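Local coordinates for hypothetical protein (Shewanella oneidensis, PDB 2OOJ) that is of unknown function but belongs to the DUF3224 family and folds as an antiparallel beta-barrel that pairs with a second copy of itself, at residues G72-H85 with L98-L112. Sequence-based numbering, arbitrary orientation.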
loop_
_atom_site.group_PDB
_atom_site.type_symbol
_atom_site.label_atom_id
_atom_site.label_comp_id
_atom_site.label_asym_id
_atom_site.label_seq_id
_atom_site.Cartn_x
_atom_site.Cartn_y
_atom_site.Cartn_z
ATOM N N GLY B 72 6.845 -17.167 12.000
ATOM C CA GLY B 72 6.559 -17.551 13.366
ATOM C C GLY B 72 5.490 -18.590 13.469
ATOM O O GLY B 72 5.328 -19.445 12.592
ATOM N N LYS B 73 4.729 -18.501 14.552
ATOM C CA LYS B 73 3.740 -19.501 14.864
ATOM C C LYS B 73 2.383 -18.832 15.023
ATOM O O LYS B 73 2.282 -17.766 15.621
ATOM C CB LYS B 73 4.121 -20.229 16.164
ATOM C CG LYS B 73 5.195 -21.268 15.981
ATOM C CD LYS B 73 5.352 -22.093 17.259
ATOM C CE LYS B 73 6.574 -22.980 17.152
ATOM N NZ LYS B 73 6.802 -23.754 18.411
ATOM N N LEU B 74 1.368 -19.460 14.459
ATOM C CA LEU B 74 -0.003 -19.025 14.624
ATOM C C LEU B 74 -0.779 -20.176 15.222
ATOM O O LEU B 74 -0.959 -21.221 14.585
ATOM C CB LEU B 74 -0.595 -18.625 13.265
ATOM C CG LEU B 74 -2.045 -18.119 13.251
ATOM C CD1 LEU B 74 -2.225 -16.864 14.168
ATOM C CD2 LEU B 74 -2.390 -17.866 11.778
ATOM N N CYS B 75 -1.299 -19.973 16.429
ATOM C CA CYS B 75 -1.922 -21.058 17.197
ATOM C C CYS B 75 -1.067 -22.301 17.216
ATOM O O CYS B 75 -1.549 -23.423 16.965
ATOM C CB CYS B 75 -3.293 -21.384 16.644
ATOM S SG CYS B 75 -4.439 -20.050 16.776
ATOM N N GLY B 76 0.212 -22.102 17.467
ATOM C CA GLY B 76 1.141 -23.193 17.627
ATOM C C GLY B 76 1.765 -23.727 16.357
ATOM O O GLY B 76 2.739 -24.476 16.429
ATOM N N ARG B 77 1.253 -23.329 15.193
ATOM C CA ARG B 77 1.743 -23.879 13.946
ATOM C C ARG B 77 2.725 -22.956 13.280
ATOM O O ARG B 77 2.438 -21.785 13.105
ATOM C CB ARG B 77 0.583 -24.127 13.004
ATOM C CG ARG B 77 -0.353 -25.200 13.482
ATOM C CD ARG B 77 -1.583 -25.213 12.629
ATOM N NE ARG B 77 -1.356 -25.818 11.320
ATOM C CZ ARG B 77 -2.141 -25.644 10.257
ATOM N NH1 ARG B 77 -3.205 -24.852 10.315
ATOM N NH2 ARG B 77 -1.841 -26.261 9.116
ATOM N N GLN B 78 3.868 -23.501 12.887
ATOM C CA GLN B 78 4.994 -22.720 12.395
ATOM C C GLN B 78 4.873 -22.463 10.894
ATOM O O GLN B 78 4.634 -23.369 10.093
ATOM C CB GLN B 78 6.303 -23.469 12.669
ATOM C CG GLN B 78 7.576 -22.855 12.047
ATOM C CD GLN B 78 7.997 -21.559 12.723
ATOM O OE1 GLN B 78 7.862 -21.415 13.939
ATOM N NE2 GLN B 78 8.531 -20.615 11.936
ATOM N N GLY B 79 5.041 -21.216 10.493
ATOM C CA GLY B 79 5.047 -20.931 9.067
ATOM C C GLY B 79 5.456 -19.513 8.792
ATOM O O GLY B 79 6.120 -18.860 9.618
ATOM N N SER B 80 5.021 -19.025 7.644
ATOM C CA SER B 80 5.203 -17.648 7.285
ATOM C C SER B 80 3.994 -17.184 6.456
ATOM O O SER B 80 3.275 -17.990 5.885
ATOM C CB SER B 80 6.504 -17.519 6.486
ATOM O OG SER B 80 6.526 -18.387 5.354
ATOM N N PHE B 81 3.835 -15.878 6.359
ATOM C CA PHE B 81 2.914 -15.275 5.417
ATOM C C PHE B 81 3.302 -13.814 5.237
ATOM O O PHE B 81 4.121 -13.274 6.002
ATOM C CB PHE B 81 1.467 -15.427 5.913
ATOM C CG PHE B 81 1.251 -14.921 7.300
ATOM C CD1 PHE B 81 1.500 -15.728 8.391
ATOM C CD2 PHE B 81 0.794 -13.626 7.514
ATOM C CE1 PHE B 81 1.309 -15.253 9.687
ATOM C CE2 PHE B 81 0.580 -13.157 8.784
ATOM C CZ PHE B 81 0.850 -13.978 9.880
ATOM N N VAL B 82 2.693 -13.180 4.238
ATOM C CA VAL B 82 2.887 -11.742 3.999
ATOM C C VAL B 82 1.642 -10.961 4.357
ATOM O O VAL B 82 0.545 -11.351 3.989
ATOM C CB VAL B 82 3.278 -11.459 2.522
ATOM C CG1 VAL B 82 3.271 -9.900 2.169
ATOM C CG2 VAL B 82 4.672 -12.058 2.260
ATOM N N LEU B 83 1.845 -9.839 5.054
ATOM C CA LEU B 83 0.794 -8.870 5.311
ATOM C C LEU B 83 0.964 -7.610 4.447
ATOM O O LEU B 83 2.063 -7.135 4.270
ATOM C CB LEU B 83 0.779 -8.485 6.779
ATOM C CG LEU B 83 0.252 -9.481 7.819
ATOM C CD1 LEU B 83 0.623 -9.029 9.224
ATOM C CD2 LEU B 83 -1.260 -9.619 7.647
ATOM N N GLN B 84 -0.155 -7.100 3.927
ATOM C CA GLN B 84 -0.191 -5.950 3.022
ATOM C C GLN B 84 -1.147 -4.955 3.557
ATOM O O GLN B 84 -2.296 -5.313 3.859
ATOM C CB GLN B 84 -0.599 -6.391 1.614
ATOM C CG GLN B 84 -0.476 -5.249 0.542
ATOM C CD GLN B 84 -0.589 -5.787 -0.866
ATOM O OE1 GLN B 84 0.228 -6.604 -1.292
ATOM N NE2 GLN B 84 -1.570 -5.299 -1.615
ATOM N N HIS B 85 -0.647 -3.726 3.761
ATOM C CA HIS B 85 -1.376 -2.645 4.394
ATOM C C HIS B 85 -1.725 -1.497 3.433
ATOM O O HIS B 85 -0.912 -1.053 2.627
ATOM C CB HIS B 85 -0.539 -1.955 5.496
ATOM C CG HIS B 85 0.135 -2.865 6.476
ATOM N ND1 HIS B 85 0.113 -2.604 7.828
ATOM C CD2 HIS B 85 0.925 -3.955 6.316
ATOM C CE1 HIS B 85 0.855 -3.500 8.458
ATOM N NE2 HIS B 85 1.343 -4.344 7.564
ATOM N N LEU B 98 -5.843 -4.347 5.975
ATOM C CA LEU B 98 -4.646 -5.114 6.247
ATOM C C LEU B 98 -5.037 -6.574 6.062
ATOM O O LEU B 98 -5.897 -7.076 6.781
ATOM C CB LEU B 98 -4.221 -4.868 7.643
ATOM C CG LEU B 98 -3.036 -5.597 8.257
ATOM C CD1 LEU B 98 -1.814 -5.557 7.404
ATOM C CD2 LEU B 98 -2.749 -4.972 9.663
ATOM N N GLU B 99 -4.442 -7.205 5.055
ATOM C CA GLU B 99 -4.804 -8.593 4.708
ATOM C C GLU B 99 -3.573 -9.439 4.462
ATOM O O GLU B 99 -2.510 -8.937 4.110
ATOM C CB GLU B 99 -5.747 -8.628 3.513
ATOM C CG GLU B 99 -5.134 -8.431 2.191
ATOM C CD GLU B 99 -6.137 -8.613 1.062
ATOM O OE1 GLU B 99 -6.940 -7.700 0.864
ATOM O OE2 GLU B 99 -6.109 -9.654 0.366
ATOM N N VAL B 100 -3.745 -10.745 4.636
ATOM C CA VAL B 100 -2.742 -11.721 4.216
ATOM C C VAL B 100 -2.795 -11.788 2.681
ATOM O O VAL B 100 -3.853 -11.912 2.124
ATOM C CB VAL B 100 -3.037 -13.120 4.800
ATOM C CG1 VAL B 100 -2.200 -14.150 4.140
ATOM C CG2 VAL B 100 -2.783 -13.139 6.326
ATOM N N VAL B 101 -1.640 -11.718 2.019
ATOM C CA VAL B 101 -1.586 -11.800 0.587
ATOM C C VAL B 101 -1.892 -13.252 0.263
ATOM O O VAL B 101 -1.203 -14.146 0.761
ATOM C CB VAL B 101 -0.238 -11.379 0.011
ATOM C CG1 VAL B 101 -0.215 -11.521 -1.506
ATOM C CG2 VAL B 101 0.047 -9.886 0.367
ATOM N N PRO B 102 -2.896 -13.474 -0.578
ATOM C CA PRO B 102 -3.293 -14.857 -0.961
ATOM C C PRO B 102 -2.160 -15.686 -1.483
ATOM O O PRO B 102 -1.427 -15.242 -2.356
ATOM C CB PRO B 102 -4.343 -14.629 -2.039
ATOM C CG PRO B 102 -4.952 -13.289 -1.645
ATOM C CD PRO B 102 -3.773 -12.477 -1.226
ATOM N N HIS B 103 -2.082 -16.920 -0.981
ATOM C CA HIS B 103 -1.043 -17.886 -1.322
ATOM C C HIS B 103 0.356 -17.513 -0.814
ATOM O O HIS B 103 1.351 -18.178 -1.179
ATOM C CB HIS B 103 -1.052 -18.196 -2.836
ATOM C CG HIS B 103 -2.354 -18.739 -3.336
ATOM N ND1 HIS B 103 -3.154 -18.052 -4.221
ATOM C CD2 HIS B 103 -2.984 -19.910 -3.098
ATOM C CE1 HIS B 103 -4.237 -18.762 -4.478
ATOM N NE2 HIS B 103 -4.152 -19.900 -3.819
ATOM N N SER B 104 0.471 -16.477 0.051
ATOM C CA SER B 104 1.741 -16.174 0.686
ATOM C C SER B 104 2.039 -17.090 1.864
ATOM O O SER B 104 3.180 -17.119 2.330
ATOM C CB SER B 104 1.836 -14.709 1.168
ATOM O OG SER B 104 0.910 -14.412 2.231
ATOM N N GLY B 105 1.017 -17.793 2.357
ATOM C CA GLY B 105 1.147 -18.692 3.503
ATOM C C GLY B 105 2.066 -19.842 3.141
ATOM O O GLY B 105 1.897 -20.455 2.080
ATOM N N ALA B 106 3.016 -20.138 4.030
ATOM C CA ALA B 106 3.962 -21.243 3.824
ATOM C C ALA B 106 4.169 -22.060 5.090
ATOM O O ALA B 106 3.795 -21.641 6.202
ATOM C CB ALA B 106 5.288 -20.701 3.325
ATOM N N GLY B 107 4.810 -23.225 4.917
ATOM C CA GLY B 107 4.973 -24.187 5.988
ATOM C C GLY B 107 3.634 -24.682 6.474
ATOM O O GLY B 107 2.749 -25.008 5.674
ATOM N N GLU B 108 3.443 -24.686 7.792
ATOM C CA GLU B 108 2.185 -25.134 8.352
ATOM C C GLU B 108 1.096 -24.072 8.232
ATOM O O GLU B 108 -0.062 -24.325 8.600
ATOM C CB GLU B 108 2.339 -25.542 9.820
ATOM C CG GLU B 108 3.368 -26.602 10.101
ATOM C CD GLU B 108 3.278 -27.097 11.520
ATOM O OE1 GLU B 108 3.642 -26.343 12.450
ATOM O OE2 GLU B 108 2.841 -28.242 11.714
ATOM N N LEU B 109 1.455 -22.884 7.739
ATOM C CA LEU B 109 0.471 -21.826 7.470
ATOM C C LEU B 109 0.135 -21.750 5.978
ATOM O O LEU B 109 -0.485 -20.803 5.504
ATOM C CB LEU B 109 0.923 -20.471 8.042
ATOM C CG LEU B 109 1.294 -20.495 9.526
ATOM C CD1 LEU B 109 1.766 -19.117 10.011
ATOM C CD2 LEU B 109 0.183 -21.013 10.420
ATOM N N THR B 110 0.492 -22.791 5.235
ATOM C CA THR B 110 0.027 -22.898 3.866
ATOM C C THR B 110 -1.494 -22.806 3.859
ATOM O O THR B 110 -2.131 -23.451 4.659
ATOM C CB THR B 110 0.508 -24.203 3.211
ATOM O OG1 THR B 110 1.944 -24.251 3.244
ATOM C CG2 THR B 110 0.061 -24.281 1.759
ATOM N N GLY B 111 -2.046 -22.036 2.938
ATOM C CA GLY B 111 -3.504 -21.833 2.807
ATOM C C GLY B 111 -4.119 -20.773 3.701
ATOM O O GLY B 111 -5.327 -20.604 3.732
ATOM N N LEU B 112 -3.297 -20.051 4.447
ATOM C CA LEU B 112 -3.798 -19.038 5.363
ATOM C C LEU B 112 -4.519 -17.921 4.634
ATOM O O LEU B 112 -4.020 -17.402 3.612
ATOM C CB LEU B 112 -2.630 -18.430 6.145
ATOM C CG LEU B 112 -2.970 -17.405 7.208
ATOM C CD1 LEU B 112 -3.857 -18.008 8.315
ATOM C CD2 LEU B 112 -1.647 -16.892 7.802
HETATM O O HOH W 1 4.558 -26.038 14.711
HETATM O O HOH W 2 5.651 -16.795 3.327
#
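Gln84 and Glu99 exchange two backbone hydrogen bonds, and Ser80 and Ala106 exchange another two, pairing strand 77-85 antiparallel with both halves of a strand that is interrupted between them. At the interruption, residues 101-104 make a type II turn and a side chain replaces the missing backbone partner: Ser104 OG accepts the N-H of Val82 at 3.0 Å, nearly straight at 169°, and donates to Val101 O on a lone pair. Val82 O still receives Val101 N.

At the far end Glu108 grips Gln78 with both backbone and side chain: its N gives to Gln78 O, and OE1 accepts Gln78 N at 2.9 Å on the anti side of the carboxylate. Ala106 O is gripped from opposite faces by Ser80 N and Leu109 N.

Most of the apolar contacts lie on the inner face of the barrel; Val82 and Val101 meet on the other, with Ser80 and Gln84. With CG between the backbone N and carbonyl carbon, chi1 53°, the Phe81 ring is set among three side chains: Leu112 CD2 lies over one face, 3.7 Å from the centroid, Leu109 CD1 meets the edge, and Val100 CG2 comes within 3.8 Å of Phe81 CD2. Cutting Phe81 back to an alanine is likely to open a gap between these three and leave Leu112 CD2 without its ring. Leu98 CD1 lies over the centre of the His85 ring in a CH-pi contact, 3.3 Å from its centroid, while Glu68 and Tyr64 hold the ring's nitrogens.

Side-chain oxygens thus carry the pairing where backbone partners are lacking, and the greasy inner face continues beneath the break.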